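Local coordinates for protein Sec-alkylsulfatase (Pseudomonas sp., PDB 4AXH) that hydrolyses secondary alkyl sulfates enantioselectively with strict inversion of configuration, using a two-zinc centre to give (S)-alcohols and sulfate, at residues 201-206 with 263-268; 187-192 with 258-263; 281-286 with 297-302. All coordinates share one frame; numbering follows the deposited sequence.

Interaction 1 of 3, residues 201-206 with 263-268; sequences KVKVFA and APNVLI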
ATOM      1  N   LYS A 201     -24.578  12.624  30.056  1.00 40.39           N
ATOM      2  CA  LYS A 201     -25.889  13.218  29.731  1.00 40.81           C
ATOM      3  C   LYS A 201     -26.204  12.985  28.241  1.00 47.77           C
ATOM      4  O   LYS A 201     -27.368  12.780  27.868  1.00 48.15           O
ATOM      5  CB  LYS A 201     -25.949  14.732  30.067  1.00 43.47           C
ATOM      6  CG  LYS A 201     -25.369  15.127  31.438  1.00 82.53           C
ATOM      7  CD  LYS A 201     -26.227  14.678  32.641  1.00103.11           C
ATOM      8  CE  LYS A 201     -25.441  14.578  33.937  1.00116.84           C
ATOM      9  NZ  LYS A 201     -24.723  13.279  34.072  1.00120.32           N
ATOM     10  N   VAL A 202     -25.134  13.006  27.399  1.00 43.98           N
ATOM     11  CA  VAL A 202     -25.148  12.780  25.959  1.00 41.91           C
ATOM     12  C   VAL A 202     -24.317  11.522  25.672  1.00 44.89           C
ATOM     13  O   VAL A 202     -23.154  11.439  26.083  1.00 43.23           O
ATOM     14  CB  VAL A 202     -24.643  14.016  25.181  1.00 44.97           C
ATOM     15  CG1 VAL A 202     -24.670  13.782  23.673  1.00 44.29           C
ATOM     16  CG2 VAL A 202     -25.450  15.260  25.550  1.00 45.05           C
ATOM     17  N   LYS A 203     -24.934  10.530  24.999  1.00 41.75           N
ATOM     18  CA  LYS A 203     -24.268   9.275  24.660  1.00 41.57           C
ATOM     19  C   LYS A 203     -23.658   9.407  23.269  1.00 44.08           C
ATOM     20  O   LYS A 203     -24.372   9.644  22.305  1.00 44.69           O
ATOM     21  CB  LYS A 203     -25.242   8.071  24.775  1.00 45.06           C
ATOM     22  CG  LYS A 203     -25.736   7.747  26.201  1.00 58.01           C
ATOM     23  CD  LYS A 203     -24.722   6.898  26.990  1.00 75.93           C
ATOM     24  CE  LYS A 203     -24.515   7.329  28.439  1.00 85.25           C
ATOM     25  NZ  LYS A 203     -23.317   6.677  29.072  1.00 85.05           N
ATOM     26  N   VAL A 204     -22.336   9.328  23.177  1.00 38.25           N
ATOM     27  CA  VAL A 204     -21.610   9.477  21.921  1.00 36.38           C
ATOM     28  C   VAL A 204     -20.949   8.140  21.489  1.00 41.12           C
ATOM     29  O   VAL A 204     -19.940   7.721  22.059  1.00 42.07           O
ATOM     30  CB  VAL A 204     -20.649  10.697  21.947  1.00 38.31           C
ATOM     31  CG1 VAL A 204     -19.820  10.778  20.678  1.00 38.59           C
ATOM     32  CG2 VAL A 204     -21.427  11.979  22.115  1.00 37.32           C
ATOM     33  N   PHE A 205     -21.541   7.479  20.483  1.00 35.98           N
ATOM     34  CA  PHE A 205     -21.092   6.176  19.963  1.00 34.42           C
ATOM     35  C   PHE A 205     -20.115   6.329  18.820  1.00 35.63           C
ATOM     36  O   PHE A 205     -20.251   7.252  18.016  1.00 32.88           O
ATOM     37  CB  PHE A 205     -22.282   5.325  19.504  1.00 35.87           C
ATOM     38  CG  PHE A 205     -23.409   5.204  20.502  1.00 36.48           C
ATOM     39  CD1 PHE A 205     -24.407   6.164  20.566  1.00 37.29           C
ATOM     40  CD2 PHE A 205     -23.484   4.115  21.357  1.00 39.67           C
ATOM     41  CE1 PHE A 205     -25.450   6.054  21.488  1.00 40.04           C
ATOM     42  CE2 PHE A 205     -24.521   4.004  22.282  1.00 40.16           C
ATOM     43  CZ  PHE A 205     -25.504   4.969  22.336  1.00 38.62           C
ATOM     44  N   ALA A 206     -19.137   5.398  18.736  1.00 32.16           N
ATOM     45  CA  ALA A 206     -18.098   5.374  17.711  1.00 31.32           C
ATOM     46  C   ALA A 206     -17.507   3.981  17.536  1.00 34.70           C
ATOM     47  O   ALA A 206     -17.416   3.252  18.514  1.00 31.51           O
ATOM     48  CB  ALA A 206     -16.986   6.381  18.032  1.00 31.89           C
ATOM     49  N   ALA A 263     -14.385  13.655  22.074  1.00 40.42           N
ATOM     50  CA  ALA A 263     -14.172  12.256  22.416  1.00 39.25           C
ATOM     51  C   ALA A 263     -15.459  11.466  22.629  1.00 44.86           C
ATOM     52  O   ALA A 263     -16.375  11.958  23.296  1.00 45.93           O
ATOM     53  CB  ALA A 263     -13.294  12.154  23.639  1.00 39.65           C
ATOM     54  N   PRO A 264     -15.562  10.245  22.050  1.00 41.72           N
ATOM     55  CA  PRO A 264     -16.759   9.421  22.272  1.00 41.10           C
ATOM     56  C   PRO A 264     -16.895   8.888  23.709  1.00 44.95           C
ATOM     57  O   PRO A 264     -15.937   8.811  24.476  1.00 42.20           O
ATOM     58  CB  PRO A 264     -16.592   8.274  21.277  1.00 42.64           C
ATOM     59  CG  PRO A 264     -15.448   8.672  20.395  1.00 47.48           C
ATOM     60  CD  PRO A 264     -14.584   9.529  21.209  1.00 42.99           C
ATOM     61  N   ASN A 265     -18.124   8.539  24.050  1.00 43.10           N
ATOM     62  CA  ASN A 265     -18.603   8.024  25.322  1.00 42.47           C
ATOM     63  C   ASN A 265     -18.503   6.491  25.265  1.00 48.92           C
ATOM     64  O   ASN A 265     -17.755   5.889  26.027  1.00 51.94           O
ATOM     65  CB  ASN A 265     -20.078   8.402  25.409  1.00 39.67           C
ATOM     66  CG  ASN A 265     -20.556   8.846  26.727  1.00 75.36           C
ATOM     67  OD1 ASN A 265     -20.747  10.035  26.943  1.00 63.26           O
ATOM     68  ND2 ASN A 265     -20.884   7.893  27.595  1.00 86.21           N
ATOM     69  N   VAL A 266     -19.274   5.868  24.348  1.00 42.70           N
ATOM     70  CA  VAL A 266     -19.389   4.422  24.162  1.00 40.61           C
ATOM     71  C   VAL A 266     -18.821   3.906  22.831  1.00 41.92           C
ATOM     72  O   VAL A 266     -19.263   4.318  21.747  1.00 42.22           O
ATOM     73  CB  VAL A 266     -20.803   3.874  24.556  1.00 43.24           C
ATOM     74  CG1 VAL A 266     -21.899   4.940  24.484  1.00 42.49           C
ATOM     75  CG2 VAL A 266     -21.191   2.607  23.801  1.00 42.79           C
ATOM     76  N   LEU A 267     -17.850   2.989  22.933  1.00 35.39           N
ATOM     77  CA  LEU A 267     -17.150   2.359  21.814  1.00 34.69           C
ATOM     78  C   LEU A 267     -17.731   1.015  21.396  1.00 35.62           C
ATOM     79  O   LEU A 267     -17.904   0.140  22.240  1.00 35.69           O
ATOM     80  CB  LEU A 267     -15.673   2.175  22.184  1.00 35.76           C
ATOM     81  CG  LEU A 267     -14.747   3.323  21.791  1.00 41.88           C
ATOM     82  CD1 LEU A 267     -13.627   3.468  22.762  1.00 43.28           C
ATOM     83  CD2 LEU A 267     -14.190   3.112  20.391  1.00 43.93           C
ATOM     84  N   ILE A 268     -17.997   0.841  20.089  1.00 30.06           N
ATOM     85  CA  ILE A 268     -18.516  -0.395  19.511  1.00 29.09           C
ATOM     86  C   ILE A 268     -17.322  -1.308  19.234  1.00 34.83           C
ATOM     87  O   ILE A 268     -16.442  -0.978  18.418  1.00 34.47           O
ATOM     88  CB  ILE A 268     -19.408  -0.126  18.269  1.00 32.00           C
ATOM     89  CG1 ILE A 268     -20.376   1.078  18.469  1.00 31.73           C
ATOM     90  CG2 ILE A 268     -20.134  -1.394  17.785  1.00 32.34           C
ATOM     91  CD1 ILE A 268     -21.286   1.079  19.743  1.00 35.16           C
TER
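F205 and V266 form a parallel bridge, and their side chains lie side by side, pointing the same way. With chi1 at -50° the phenyl CG stands beside its own backbone N and anti to the carbonyl carbon, which starts the ring on the side where V266 lies. Along the side chain, F205 CB comes 3.9 Å from V266 O. Further out V266 meets the ring obliquely: F205 CD2 is about equally far from both V266 methyls, and F205 CE2 makes the closer approach, 3.5 Å from V266 CG1. F205 CZ, at the tip, is only just within touch of that methyl. F205 CD2 also meets the end of I268, whose CD1 comes to 4.1 Å. A flat ring against branched aliphatics suits this face, where F205 and I268 are buried and F205 continues onto V277 and the ring of F284.

The backbones are joined on both sides of that bridge. V204 O takes two donors: N265 N lies 2.8 Å away in the carbonyl plane, on a lone pair, while V266 N approaches V204 O from above the plane. Beyond them A206 N bonds to V266 O, and I268 N closes on A206 O at 2.9 Å with a nearly straight N-H (171°).

On the other face P264, having no N-H to give, offers its ring instead. P264 CG packs 3.6 Å from A206 CB, a methyl small enough for the ring to come close to the strand, and V204 CG1 touches P264 CB at 4.1 Å. V204 then turns to V197 of helix 194-199, and A206 and P264 to Y177.

Strand 266-268 thus borders strand 203-207 as the outermost parallel strand of one sheet, with a helix on one face and the second sheet on the other, the layering of the metallo-beta-lactamase alpha-beta/beta-alpha sandwich.

Interaction 2 of 3, residues 187-192 with 258-263; sequences GARGII and TNTLVA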
ATOM      1  N   GLY A 187     -17.895  18.786  13.311  1.00 24.78           N
ATOM      2  CA  GLY A 187     -18.795  19.805  13.836  1.00 23.66           C
ATOM      3  C   GLY A 187     -19.449  19.503  15.159  1.00 26.37           C
ATOM      4  O   GLY A 187     -20.318  20.267  15.593  1.00 26.36           O
ATOM      5  N   ALA A 188     -19.007  18.425  15.838  1.00 23.24           N
ATOM      6  CA  ALA A 188     -19.516  18.034  17.151  1.00 24.32           C
ATOM      7  C   ALA A 188     -19.562  19.194  18.192  1.00 28.87           C
ATOM      8  O   ALA A 188     -20.667  19.493  18.666  1.00 31.11           O
ATOM      9  CB  ALA A 188     -18.732  16.851  17.679  1.00 25.53           C
ATOM     10  N   ARG A 189     -18.432  19.915  18.450  1.00 23.02           N
ATOM     11  CA  ARG A 189     -18.372  21.047  19.410  1.00 23.91           C
ATOM     12  C   ARG A 189     -19.234  22.261  19.085  1.00 29.33           C
ATOM     13  O   ARG A 189     -19.417  23.129  19.935  1.00 27.29           O
ATOM     14  CB  ARG A 189     -16.925  21.473  19.745  1.00 27.23           C
ATOM     15  CG  ARG A 189     -16.599  21.433  21.248  1.00 40.11           C
ATOM     16  CD  ARG A 189     -15.167  21.837  21.537  1.00 44.00           C
ATOM     17  NE  ARG A 189     -14.199  20.752  21.342  1.00 68.47           N
ATOM     18  CZ  ARG A 189     -13.204  20.729  20.437  1.00 92.19           C
ATOM     19  NH1 ARG A 189     -13.018  21.759  19.607  1.00 65.71           N
ATOM     20  NH2 ARG A 189     -12.373  19.692  20.379  1.00 82.69           N
ATOM     21  N   GLY A 190     -19.792  22.305  17.878  1.00 28.43           N
ATOM     22  CA  GLY A 190     -20.654  23.410  17.463  1.00 27.36           C
ATOM     23  C   GLY A 190     -22.080  23.196  17.905  1.00 32.05           C
ATOM     24  O   GLY A 190     -22.863  24.155  17.980  1.00 33.82           O
ATOM     25  N   ILE A 191     -22.428  21.947  18.231  1.00 26.99           N
ATOM     26  CA  ILE A 191     -23.792  21.599  18.667  1.00 27.11           C
ATOM     27  C   ILE A 191     -23.876  20.888  20.046  1.00 33.55           C
ATOM     28  O   ILE A 191     -24.941  20.913  20.678  1.00 34.90           O
ATOM     29  CB  ILE A 191     -24.594  20.876  17.553  1.00 29.00           C
ATOM     30  CG1 ILE A 191     -23.839  19.594  17.082  1.00 28.18           C
ATOM     31  CG2 ILE A 191     -24.873  21.865  16.399  1.00 28.23           C
ATOM     32  CD1 ILE A 191     -24.536  18.703  16.212  1.00 33.70           C
ATOM     33  N   ILE A 192     -22.775  20.257  20.498  1.00 29.08           N
ATOM     34  CA  ILE A 192     -22.726  19.600  21.817  1.00 29.76           C
ATOM     35  C   ILE A 192     -21.506  20.044  22.663  1.00 32.72           C
ATOM     36  O   ILE A 192     -20.528  20.567  22.124  1.00 30.42           O
ATOM     37  CB  ILE A 192     -22.889  18.025  21.793  1.00 32.62           C
ATOM     38  CG1 ILE A 192     -21.710  17.352  21.088  1.00 32.97           C
ATOM     39  CG2 ILE A 192     -24.216  17.581  21.194  1.00 31.65           C
ATOM     40  CD1 ILE A 192     -20.869  16.665  21.906  1.00 30.47           C
ATOM     41  N   THR A 258     -14.276  25.955  11.357  1.00 40.66           N
ATOM     42  CA  THR A 258     -13.653  25.331  12.515  1.00 39.90           C
ATOM     43  C   THR A 258     -13.935  23.818  12.590  1.00 41.87           C
ATOM     44  O   THR A 258     -15.101  23.411  12.545  1.00 42.03           O
ATOM     45  CB  THR A 258     -14.079  26.094  13.776  1.00 46.57           C
ATOM     46  OG1 THR A 258     -15.487  25.940  13.925  1.00 59.20           O
ATOM     47  CG2 THR A 258     -13.790  27.588  13.689  1.00 41.30           C
ATOM     48  N   ASN A 259     -12.861  22.996  12.710  1.00 35.56           N
ATOM     49  CA  ASN A 259     -12.955  21.545  12.855  1.00 34.37           C
ATOM     50  C   ASN A 259     -12.716  21.158  14.325  1.00 41.20           C
ATOM     51  O   ASN A 259     -11.750  21.595  14.972  1.00 40.65           O
ATOM     52  CB  ASN A 259     -11.984  20.817  11.926  1.00 31.68           C
ATOM     53  CG  ASN A 259     -12.039  21.268  10.488  1.00 52.86           C
ATOM     54  OD1 ASN A 259     -11.038  21.719   9.904  1.00 46.35           O
ATOM     55  ND2 ASN A 259     -13.224  21.204   9.893  1.00 44.66           N
ATOM     56  N   THR A 260     -13.642  20.352  14.855  1.00 38.95           N
ATOM     57  CA  THR A 260     -13.668  19.948  16.255  1.00 38.33           C
ATOM     58  C   THR A 260     -13.534  18.446  16.429  1.00 42.05           C
ATOM     59  O   THR A 260     -13.744  17.683  15.486  1.00 41.91           O
ATOM     60  CB  THR A 260     -14.954  20.484  16.961  1.00 40.67           C
ATOM     61  OG1 THR A 260     -16.068  19.649  16.641  1.00 43.33           O
ATOM     62  CG2 THR A 260     -15.251  21.961  16.662  1.00 27.95           C
ATOM     63  N   LEU A 261     -13.198  18.030  17.653  1.00 39.39           N
ATOM     64  CA  LEU A 261     -13.068  16.631  18.018  1.00 40.24           C
ATOM     65  C   LEU A 261     -13.589  16.443  19.424  1.00 46.49           C
ATOM     66  O   LEU A 261     -12.923  16.843  20.366  1.00 50.32           O
ATOM     67  CB  LEU A 261     -11.606  16.192  17.938  1.00 40.33           C
ATOM     68  CG  LEU A 261     -11.350  14.784  17.454  1.00 46.00           C
ATOM     69  CD1 LEU A 261      -9.921  14.652  16.912  1.00 45.96           C
ATOM     70  CD2 LEU A 261     -11.618  13.779  18.526  1.00 49.76           C
ATOM     71  N   VAL A 262     -14.793  15.897  19.583  1.00 40.84           N
ATOM     72  CA  VAL A 262     -15.288  15.589  20.914  1.00 39.06           C
ATOM     73  C   VAL A 262     -15.251  14.083  21.149  1.00 44.48           C
ATOM     74  O   VAL A 262     -15.911  13.321  20.441  1.00 45.28           O
ATOM     75  CB  VAL A 262     -16.492  16.376  21.519  1.00 40.52           C
ATOM     76  CG1 VAL A 262     -16.864  17.620  20.718  1.00 39.30           C
ATOM     77  CG2 VAL A 262     -17.687  15.490  21.834  1.00 39.61           C
ATOM     78  N   ALA A 263     -14.385  13.655  22.074  1.00 40.42           N
ATOM     79  CA  ALA A 263     -14.172  12.256  22.416  1.00 39.25           C
ATOM     80  C   ALA A 263     -15.459  11.466  22.629  1.00 44.86           C
ATOM     81  O   ALA A 263     -16.375  11.958  23.296  1.00 45.93           O
ATOM     82  CB  ALA A 263     -13.294  12.154  23.639  1.00 39.65           C
TER
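V262 and T260 pack against a weakly bonded helical turn at about 188-191 and the I192 that follows. A188, I192, T260 and V262 are all buried and make the tight part of this contact. V262 divides its methyls: CG1 meets A188 CB at 3.6 Å, and CG2 meets I192 CD1 at 3.4 Å. The small alanine lets the valine come close to the helical backbone. T260 holds its OG1 in the crowded position between backbone N and carbonyl carbon (chi1 80°), where it accepts the N-H of R189 N at 3.0 Å. A hydroxyl can fill two roles, here also bonding to G186 O, while the threonine methyl packs on R189 CB.

The R189 side chain makes the looser, partly exposed side. Bent at chi3, it crosses T260, and T260 CB sits over one face of the guanidinium toward its rim. R189 NH2 reaches L261 O at 2.9 Å, but the angle at hydrogen is only 124° and the bond is weak.

Around the contact, V262 and I192 both continue onto V197 of helix 194-199, and I191 lies on helix 153-164. L261 turns to helix 210-219, placing the loop before strand 266-268 among three helices of the sandwich.

Interaction 3 of 3, residues 281-286 with 297-302; sequences ELEFQL and NIYLPQ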
ATOM      1  N   GLU A 281     -33.846   2.104  18.728  1.00 46.19           N
ATOM      2  CA  GLU A 281     -33.062   0.888  18.593  1.00 45.68           C
ATOM      3  C   GLU A 281     -32.017   1.130  17.509  1.00 46.97           C
ATOM      4  O   GLU A 281     -32.334   1.614  16.414  1.00 44.48           O
ATOM      5  CB  GLU A 281     -33.958  -0.299  18.202  1.00 47.78           C
ATOM      6  CG  GLU A 281     -34.536  -1.093  19.351  1.00 60.25           C
ATOM      7  CD  GLU A 281     -35.603  -2.068  18.894  1.00 91.24           C
ATOM      8  OE1 GLU A 281     -35.247  -3.105  18.286  1.00 83.00           O
ATOM      9  OE2 GLU A 281     -36.803  -1.775  19.108  1.00 96.12           O
ATOM     10  N   LEU A 282     -30.761   0.789  17.833  1.00 43.19           N
ATOM     11  CA  LEU A 282     -29.605   0.929  16.956  1.00 40.51           C
ATOM     12  C   LEU A 282     -28.838  -0.363  16.967  1.00 42.84           C
ATOM     13  O   LEU A 282     -28.469  -0.841  18.035  1.00 42.95           O
ATOM     14  CB  LEU A 282     -28.655   2.056  17.436  1.00 39.78           C
ATOM     15  CG  LEU A 282     -29.264   3.376  17.906  1.00 43.40           C
ATOM     16  CD1 LEU A 282     -28.323   4.110  18.815  1.00 42.11           C
ATOM     17  CD2 LEU A 282     -29.638   4.241  16.741  1.00 46.63           C
ATOM     18  N   GLU A 283     -28.607  -0.932  15.777  1.00 38.24           N
ATOM     19  CA  GLU A 283     -27.757  -2.093  15.554  1.00 36.28           C
ATOM     20  C   GLU A 283     -26.610  -1.531  14.710  1.00 38.32           C
ATOM     21  O   GLU A 283     -26.838  -0.913  13.658  1.00 38.52           O
ATOM     22  CB  GLU A 283     -28.485  -3.228  14.814  1.00 37.10           C
ATOM     23  CG  GLU A 283     -27.669  -4.518  14.727  1.00 48.89           C
ATOM     24  CD  GLU A 283     -28.365  -5.793  14.263  1.00 72.37           C
ATOM     25  OE1 GLU A 283     -29.611  -5.792  14.150  1.00 59.24           O
ATOM     26  OE2 GLU A 283     -27.661  -6.803  14.030  1.00 76.80           O
ATOM     27  N   PHE A 284     -25.404  -1.671  15.227  1.00 30.47           N
ATOM     28  CA  PHE A 284     -24.164  -1.245  14.605  1.00 27.69           C
ATOM     29  C   PHE A 284     -23.432  -2.459  14.054  1.00 31.16           C
ATOM     30  O   PHE A 284     -23.354  -3.491  14.726  1.00 28.24           O
ATOM     31  CB  PHE A 284     -23.274  -0.559  15.661  1.00 29.19           C
ATOM     32  CG  PHE A 284     -23.895   0.611  16.426  1.00 31.13           C
ATOM     33  CD1 PHE A 284     -24.059   1.855  15.819  1.00 33.58           C
ATOM     34  CD2 PHE A 284     -24.244   0.482  17.765  1.00 35.25           C
ATOM     35  CE1 PHE A 284     -24.604   2.928  16.515  1.00 35.86           C
ATOM     36  CE2 PHE A 284     -24.778   1.565  18.474  1.00 39.42           C
ATOM     37  CZ  PHE A 284     -24.974   2.779  17.837  1.00 38.07           C
ATOM     38  N   GLN A 285     -22.888  -2.339  12.835  1.00 31.38           N
ATOM     39  CA  GLN A 285     -22.094  -3.384  12.179  1.00 31.91           C
ATOM     40  C   GLN A 285     -20.694  -2.841  11.909  1.00 37.77           C
ATOM     41  O   GLN A 285     -20.557  -1.955  11.071  1.00 39.96           O
ATOM     42  CB  GLN A 285     -22.742  -3.832  10.859  1.00 33.28           C
ATOM     43  CG  GLN A 285     -21.843  -4.772  10.020  1.00 43.30           C
ATOM     44  CD  GLN A 285     -22.180  -4.871   8.547  1.00 65.39           C
ATOM     45  OE1 GLN A 285     -22.969  -4.079   7.991  1.00 53.06           O
ATOM     46  NE2 GLN A 285     -21.541  -5.841   7.885  1.00 64.15           N
ATOM     47  N   LEU A 286     -19.667  -3.366  12.595  1.00 32.04           N
ATOM     48  CA  LEU A 286     -18.306  -2.905  12.382  1.00 31.55           C
ATOM     49  C   LEU A 286     -17.816  -3.220  10.966  1.00 35.30           C
ATOM     50  O   LEU A 286     -17.815  -4.382  10.571  1.00 36.73           O
ATOM     51  CB  LEU A 286     -17.349  -3.553  13.406  1.00 31.99           C
ATOM     52  CG  LEU A 286     -17.275  -2.981  14.835  1.00 37.14           C
ATOM     53  CD1 LEU A 286     -16.275  -3.785  15.668  1.00 38.27           C
ATOM     54  CD2 LEU A 286     -16.803  -1.559  14.840  1.00 38.13           C
ATOM     55  N   ASN A 297     -21.611   0.513  10.000  1.00 30.91           N
ATOM     56  CA  ASN A 297     -22.938   0.784   9.430  1.00 31.12           C
ATOM     57  C   ASN A 297     -23.930   0.805  10.603  1.00 34.48           C
ATOM     58  O   ASN A 297     -23.651   0.276  11.675  1.00 33.53           O
ATOM     59  CB  ASN A 297     -23.346  -0.292   8.410  1.00 32.44           C
ATOM     60  CG  ASN A 297     -22.482  -0.373   7.184  1.00 45.76           C
ATOM     61  OD1 ASN A 297     -22.054   0.641   6.623  1.00 51.51           O
ATOM     62  ND2 ASN A 297     -22.257  -1.585   6.707  1.00 27.33           N
ATOM     63  N   ILE A 298     -25.050   1.457  10.423  1.00 32.51           N
ATOM     64  CA  ILE A 298     -26.047   1.576  11.471  1.00 33.12           C
ATOM     65  C   ILE A 298     -27.404   1.166  10.924  1.00 42.88           C
ATOM     66  O   ILE A 298     -27.916   1.800  10.003  1.00 44.70           O
ATOM     67  CB  ILE A 298     -26.055   2.991  12.112  1.00 35.47           C
ATOM     68  CG1 ILE A 298     -24.650   3.407  12.586  1.00 34.63           C
ATOM     69  CG2 ILE A 298     -27.088   3.089  13.269  1.00 36.66           C
ATOM     70  CD1 ILE A 298     -23.984   4.358  11.728  1.00 35.92           C
ATOM     71  N   TYR A 299     -27.962   0.080  11.455  1.00 41.63           N
ATOM     72  CA  TYR A 299     -29.284  -0.372  11.041  1.00 42.45           C
ATOM     73  C   TYR A 299     -30.293   0.102  12.099  1.00 44.04           C
ATOM     74  O   TYR A 299     -29.964   0.216  13.280  1.00 42.90           O
ATOM     75  CB  TYR A 299     -29.314  -1.908  10.794  1.00 44.40           C
ATOM     76  CG  TYR A 299     -30.685  -2.488  10.503  1.00 46.62           C
ATOM     77  CD1 TYR A 299     -31.312  -2.273   9.280  1.00 47.33           C
ATOM     78  CD2 TYR A 299     -31.323  -3.317  11.425  1.00 48.55           C
ATOM     79  CE1 TYR A 299     -32.564  -2.824   9.003  1.00 47.25           C
ATOM     80  CE2 TYR A 299     -32.563  -3.896  11.148  1.00 48.99           C
ATOM     81  CZ  TYR A 299     -33.186  -3.639   9.942  1.00 53.33           C
ATOM     82  OH  TYR A 299     -34.435  -4.162   9.719  1.00 50.43           O
ATOM     83  N   LEU A 300     -31.475   0.470  11.642  1.00 39.36           N
ATOM     84  CA  LEU A 300     -32.549   0.938  12.492  1.00 37.84           C
ATOM     85  C   LEU A 300     -33.676  -0.074  12.418  1.00 41.15           C
ATOM     86  O   LEU A 300     -34.540   0.018  11.530  1.00 38.15           O
ATOM     87  CB  LEU A 300     -33.009   2.357  12.111  1.00 37.38           C
ATOM     88  CG  LEU A 300     -31.928   3.411  12.220  1.00 41.81           C
ATOM     89  CD1 LEU A 300     -32.421   4.747  11.715  1.00 41.41           C
ATOM     90  CD2 LEU A 300     -31.405   3.517  13.641  1.00 45.00           C
ATOM     91  N   PRO A 301     -33.642  -1.093  13.324  1.00 41.15           N
ATOM     92  CA  PRO A 301     -34.683  -2.141  13.281  1.00 42.33           C
ATOM     93  C   PRO A 301     -36.120  -1.634  13.352  1.00 46.53           C
ATOM     94  O   PRO A 301     -36.960  -2.150  12.619  1.00 48.20           O
ATOM     95  CB  PRO A 301     -34.288  -3.125  14.392  1.00 43.96           C
ATOM     96  CG  PRO A 301     -33.265  -2.436  15.194  1.00 47.15           C
ATOM     97  CD  PRO A 301     -32.650  -1.358  14.386  1.00 42.30           C
ATOM     98  N   GLN A 302     -36.369  -0.566  14.122  1.00 42.25           N
ATOM     99  CA  GLN A 302     -37.696   0.040  14.277  1.00 42.20           C
ATOM    100  C   GLN A 302     -38.199   0.686  13.007  1.00 48.74           C
ATOM    101  O   GLN A 302     -39.411   0.703  12.767  1.00 51.65           O
ATOM    102  CB  GLN A 302     -37.697   1.105  15.383  1.00 42.90           C
ATOM    103  CG  GLN A 302     -37.422   0.591  16.790  1.00 44.48           C
ATOM    104  CD  GLN A 302     -36.944   1.703  17.698  1.00 63.57           C
ATOM    105  OE1 GLN A 302     -36.602   2.822  17.280  1.00 55.01           O
ATOM    106  NE2 GLN A 302     -36.892   1.413  18.973  1.00 61.94           N
TER
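F284 and I298 face each other as a non-hydrogen-bonded antiparallel pair, CA atoms 4.6 Å apart, at the apolar centre of this hairpin contact. Their side chains run side by side, with I298 CG1 at the edge of the ring, 3.6 Å from F284 CD1. On the same face L282 and L300 bring their CD2 methyls together, also at 3.6 Å. Branched and aromatic side chains suit this buried layer.

Hydrogen-bonded pairs flank the centre. E283 N bonds almost straight to Y299 O (177°), and Y299 N returns the bond to E283 O at 2.7 Å; Q285 and N297 exchange a second such pair.

On the opposite face the side chains are polar though buried. N297 ND2 gives an N-H within its own amide plane to Q285 OE1 at 2.9 Å but arrives above the Q285 carbonyl plane, with the two amide planes 62° apart. N297 OD1 is held by N311, and Y299 OH by R347 O. E283 OE1 has weak, long ion pairs with R274 and R347.

Q302, past the end of its strand, meets E281 at the polar edge. It is long enough to return to the neighbouring strand, where its OE1 accepts E281 N at 3.2 Å from above the amide plane. Its NE2 bonds to E281 OE2 on the anti side, 32° out of the carboxylate plane. E281 OE1 forms a salt bridge with R274 and lies beside P301 CG.

The hairpin lies inside its sheet, between strands 272-277 and 305-307; helix 330-344 packs on the Q285 and N297 face, and F284 turns to F205 of the other sheet.

In the fold
All three interactions belong to the metallo-beta-lactamase domain. Along the chain, interactions 1 and 2 interleave: 187-192, 201-206, then 258-263 running into 263-268. The shared A263 joins them, so that a loop-to-helix contact leads directly into an edge-strand pairing; their centres are about 13 Å apart. Interaction 3 follows as a hairpin in the second sheet, centre to centre about 15 Å from interaction 1 and about 23 Å from interaction 2, which it does not touch. Interactions 1 and 3 meet where F205 and I268 pack on F284, closing the sandwich between the sheets. Both have residues about 8 Å from zinc ligands, A206 from H179 and N297 from D310, measured between side chains.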